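Local structure of tryptophan synthase alpha chain (Chlamydia trachomatis, 6V82) at residues A[42-47]-A[93-98]. The protein probably cleaves indoleglycerol phosphate to indole and glyceraldehyde 3-phosphate, the alpha-subunit half-reaction in the last step of tryptophan biosynthesis. Residues are numbered along the deposited sequence; the frame is centred on the assembly and turned at random.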
ATOM      1  N   ILE A  42      -4.768 -28.440  50.570  1.00 29.28           N
ATOM      2  CA  ILE A  42      -4.700 -26.995  50.469  1.00 24.63           C
ATOM      3  C   ILE A  42      -5.437 -26.598  49.206  1.00 28.88           C
ATOM      4  O   ILE A  42      -5.138 -27.117  48.127  1.00 36.42           O
ATOM      5  CB  ILE A  42      -3.242 -26.500  50.411  1.00 31.12           C
ATOM      6  CG1 ILE A  42      -2.512 -26.822  51.712  1.00 30.78           C
ATOM      7  CG2 ILE A  42      -3.205 -25.015  50.085  1.00 33.57           C
ATOM      8  CD1 ILE A  42      -1.029 -26.537  51.669  1.00 28.54           C
ATOM      9  N   LEU A  43      -6.395 -25.695  49.327  1.00 21.41           N
ATOM     10  CA  LEU A  43      -7.081 -25.163  48.160  1.00 27.70           C
ATOM     11  C   LEU A  43      -6.354 -23.924  47.655  1.00 26.81           C
ATOM     12  O   LEU A  43      -6.042 -23.022  48.434  1.00 19.88           O
ATOM     13  CB  LEU A  43      -8.533 -24.819  48.481  1.00 24.24           C
ATOM     14  CG  LEU A  43      -9.402 -26.058  48.554  1.00 33.89           C
ATOM     15  CD1 LEU A  43     -10.842 -25.680  48.796  1.00 38.11           C
ATOM     16  CD2 LEU A  43      -9.243 -26.880  47.277  1.00 30.92           C
ATOM     17  N   GLU A  44      -6.069 -23.892  46.355  1.00 33.98           N
ATOM     18  CA  GLU A  44      -5.549 -22.696  45.708  1.00 26.43           C
ATOM     19  C   GLU A  44      -6.681 -22.133  44.878  1.00 24.58           C
ATOM     20  O   GLU A  44      -7.051 -22.710  43.850  1.00 30.57           O
ATOM     21  CB  GLU A  44      -4.320 -22.970  44.854  1.00 29.62           C
ATOM     22  CG  GLU A  44      -3.716 -21.682  44.288  1.00 34.03           C
ATOM     23  CD  GLU A  44      -2.214 -21.792  44.027  1.00 43.87           C
ATOM     24  OE1 GLU A  44      -1.802 -21.717  42.842  1.00 53.29           O
ATOM     25  OE2 GLU A  44      -1.452 -21.958  45.011  1.00 40.62           O
ATOM     26  N   LEU A  45      -7.228 -21.015  45.335  1.00 23.94           N
ATOM     27  CA  LEU A  45      -8.427 -20.421  44.769  1.00 24.08           C
ATOM     28  C   LEU A  45      -8.025 -19.266  43.851  1.00 28.90           C
ATOM     29  O   LEU A  45      -7.428 -18.277  44.302  1.00 27.60           O
ATOM     30  CB  LEU A  45      -9.352 -19.970  45.900  1.00 23.72           C
ATOM     31  CG  LEU A  45     -10.783 -19.624  45.529  1.00 35.85           C
ATOM     32  CD1 LEU A  45     -11.495 -20.829  44.912  1.00 37.85           C
ATOM     33  CD2 LEU A  45     -11.504 -19.142  46.776  1.00 41.30           C
ATOM     34  N   GLY A  46      -8.323 -19.402  42.559  1.00 28.61           N
ATOM     35  CA  GLY A  46      -7.925 -18.389  41.602  1.00 26.14           C
ATOM     36  C   GLY A  46      -8.892 -17.223  41.535  1.00 25.80           C
ATOM     37  O   GLY A  46     -10.092 -17.420  41.300  1.00 24.44           O
ATOM     38  N   PHE A  47      -8.388 -16.019  41.793  1.00 19.60           N
ATOM     39  CA  PHE A  47      -9.085 -14.784  41.451  1.00 22.60           C
ATOM     40  C   PHE A  47      -8.962 -14.613  39.938  1.00 28.60           C
ATOM     41  O   PHE A  47      -7.851 -14.371  39.436  1.00 27.53           O
ATOM     42  CB  PHE A  47      -8.481 -13.595  42.221  1.00 25.54           C
ATOM     43  CG  PHE A  47      -9.384 -12.375  42.318  1.00 28.58           C
ATOM     44  CD1 PHE A  47      -9.314 -11.538  43.432  1.00 28.73           C
ATOM     45  CD2 PHE A  47     -10.272 -12.045  41.302  1.00 29.16           C
ATOM     46  CE1 PHE A  47     -10.124 -10.392  43.542  1.00 29.82           C
ATOM     47  CE2 PHE A  47     -11.091 -10.905  41.403  1.00 32.39           C
ATOM     48  CZ  PHE A  47     -11.013 -10.079  42.531  1.00 31.26           C
ATOM     49  N   ILE A  93      -5.319 -20.669  49.775  1.00 28.66           N
ATOM     50  CA  ILE A  93      -4.413 -19.743  49.101  1.00 24.23           C
ATOM     51  C   ILE A  93      -5.222 -18.972  48.070  1.00 27.41           C
ATOM     52  O   ILE A  93      -5.835 -19.574  47.177  1.00 25.87           O
ATOM     53  CB  ILE A  93      -3.253 -20.480  48.409  1.00 28.81           C
ATOM     54  CG1 ILE A  93      -2.533 -21.440  49.354  1.00 33.72           C
ATOM     55  CG2 ILE A  93      -2.279 -19.482  47.829  1.00 30.52           C
ATOM     56  CD1 ILE A  93      -2.166 -20.805  50.671  1.00 42.59           C
ATOM     57  N   LEU A  94      -5.236 -17.649  48.170  1.00 24.37           N
ATOM     58  CA  LEU A  94      -5.761 -16.855  47.068  1.00 21.78           C
ATOM     59  C   LEU A  94      -4.654 -16.673  46.038  1.00 26.45           C
ATOM     60  O   LEU A  94      -3.600 -16.095  46.338  1.00 27.00           O
ATOM     61  CB  LEU A  94      -6.277 -15.502  47.533  1.00 20.95           C
ATOM     62  CG  LEU A  94      -7.022 -14.810  46.391  1.00 28.70           C
ATOM     63  CD1 LEU A  94      -8.273 -15.585  46.074  1.00 29.69           C
ATOM     64  CD2 LEU A  94      -7.363 -13.359  46.740  1.00 32.87           C
ATOM     65  N   TYR A  95      -4.882 -17.191  44.838  1.00 20.02           N
ATOM     66  CA  TYR A  95      -3.986 -16.999  43.714  1.00 24.34           C
ATOM     67  C   TYR A  95      -4.559 -15.911  42.822  1.00 24.16           C
ATOM     68  O   TYR A  95      -5.734 -15.986  42.436  1.00 22.20           O
ATOM     69  CB  TYR A  95      -3.822 -18.303  42.937  1.00 26.99           C
ATOM     70  CG  TYR A  95      -3.125 -18.143  41.623  1.00 30.37           C
ATOM     71  CD1 TYR A  95      -1.734 -18.116  41.553  1.00 29.75           C
ATOM     72  CD2 TYR A  95      -3.855 -18.037  40.442  1.00 32.80           C
ATOM     73  CE1 TYR A  95      -1.084 -17.978  40.336  1.00 34.34           C
ATOM     74  CE2 TYR A  95      -3.217 -17.911  39.216  1.00 40.32           C
ATOM     75  CZ  TYR A  95      -1.833 -17.877  39.169  1.00 39.50           C
ATOM     76  OH  TYR A  95      -1.205 -17.726  37.956  1.00 45.69           O
ATOM     77  N   SER A  96      -3.739 -14.905  42.496  1.00 16.93           N
ATOM     78  CA  SER A  96      -4.277 -13.741  41.807  1.00 19.86           C
ATOM     79  C   SER A  96      -3.201 -13.002  41.033  1.00 23.63           C
ATOM     80  O   SER A  96      -2.005 -13.074  41.340  1.00 26.80           O
ATOM     81  CB  SER A  96      -4.940 -12.778  42.797  1.00 27.05           C
ATOM     82  OG  SER A  96      -5.312 -11.580  42.169  1.00 25.39           O
ATOM     83  N   TYR A  97      -3.661 -12.259  40.037  1.00 19.25           N
ATOM     84  CA  TYR A  97      -2.846 -11.219  39.437  1.00 20.87           C
ATOM     85  C   TYR A  97      -2.879  -9.972  40.317  1.00 20.79           C
ATOM     86  O   TYR A  97      -3.730  -9.824  41.195  1.00 21.28           O
ATOM     87  CB  TYR A  97      -3.321 -10.933  38.008  1.00 19.47           C
ATOM     88  CG  TYR A  97      -2.863 -12.036  37.100  1.00 26.05           C
ATOM     89  CD1 TYR A  97      -3.491 -13.279  37.118  1.00 28.19           C
ATOM     90  CD2 TYR A  97      -1.760 -11.873  36.287  1.00 21.99           C
ATOM     91  CE1 TYR A  97      -3.054 -14.305  36.316  1.00 27.42           C
ATOM     92  CE2 TYR A  97      -1.309 -12.904  35.478  1.00 27.53           C
ATOM     93  CZ  TYR A  97      -1.964 -14.113  35.501  1.00 26.90           C
ATOM     94  OH  TYR A  97      -1.535 -15.139  34.702  1.00 27.80           O
ATOM     95  N   TYR A  98      -1.915  -9.080  40.093  1.00 22.83           N
ATOM     96  CA  TYR A  98      -1.732  -7.980  41.026  1.00 23.06           C
ATOM     97  C   TYR A  98      -2.894  -7.003  40.964  1.00 28.95           C
ATOM     98  O   TYR A  98      -3.379  -6.545  42.005  1.00 30.86           O
ATOM     99  CB  TYR A  98      -0.420  -7.261  40.742  1.00 22.36           C
ATOM    100  CG  TYR A  98      -0.089  -6.223  41.787  1.00 27.64           C
ATOM    101  CD1 TYR A  98      -0.597  -6.313  43.088  1.00 28.94           C
ATOM    102  CD2 TYR A  98       0.712  -5.136  41.472  1.00 27.99           C
ATOM    103  CE1 TYR A  98      -0.300  -5.333  44.056  1.00 31.84           C
ATOM    104  CE2 TYR A  98       1.015  -4.175  42.415  1.00 32.36           C
ATOM    105  CZ  TYR A  98       0.514  -4.271  43.703  1.00 33.03           C
ATOM    106  OH  TYR A  98       0.850  -3.293  44.607  1.00 31.39           O
TER
HETATM  107  O   HOH W   1      -6.381 -11.902  39.717  1.00 32.13           O
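Ile93 and Tyr95 each give their amide N-H to segment 42-47 and take one back on their carbonyl, so four backbone hydrogen bonds join the two parallel strands. Ile93 N binds Leu43 O at 2.8 Å and Ile93 O receives Leu45 N; Tyr95 N then reaches Leu45 O, and Tyr95 O accepts Phe47 N at 2.7 Å, just past the pairing of Gly46 with Tyr95. The Tyr95 N to Leu45 O bond differs from the rest, its donor lying 36° out of the carbonyl plane. A water carries the link onward, donating to Phe47 O and accepting from Tyr97 N at 2.8 Å. Ser96 OG donates to a lone pair of Tyr97 O.

These are the second and third strands of the TIM barrel. Glu44, Ile93 and Tyr95 face its interior, whereas Leu45 and Leu94 point to the opposite face, where Leu45 packs on helix 73-84. Glu44, a predicted proton acceptor, extends from a CG anti to its backbone N (chi1 -175°), which lays CG 3.6 Å from Tyr95 CB. Its carboxylate plane runs nearly parallel to that of the Tyr95 ring (6°) but offset from it, with Glu44 OE1 3.8 Å from Tyr95 CD1, while OE2 lies near Ile93 CG2. Both oxygens have polar partners on other strands: OE1 a salt bridge to Arg205, OE2 a hydrogen bond to Tyr173. Tyr95 OH in turn bonds Asp55, the other predicted proton acceptor, which Tyr97 OH also contacts.

Carbon packing flanks the strands. Ile42 CG2 meets Ile93 CG1 at 3.7 Å on the interior side. On the helix-facing side, Leu94 CD1 lies 3.3 Å from Leu45 O, and Leu94 CD2 comes to the Phe47 ring edge, near its plane. Phe47 CB packs against Ser96 CB at 3.7 Å.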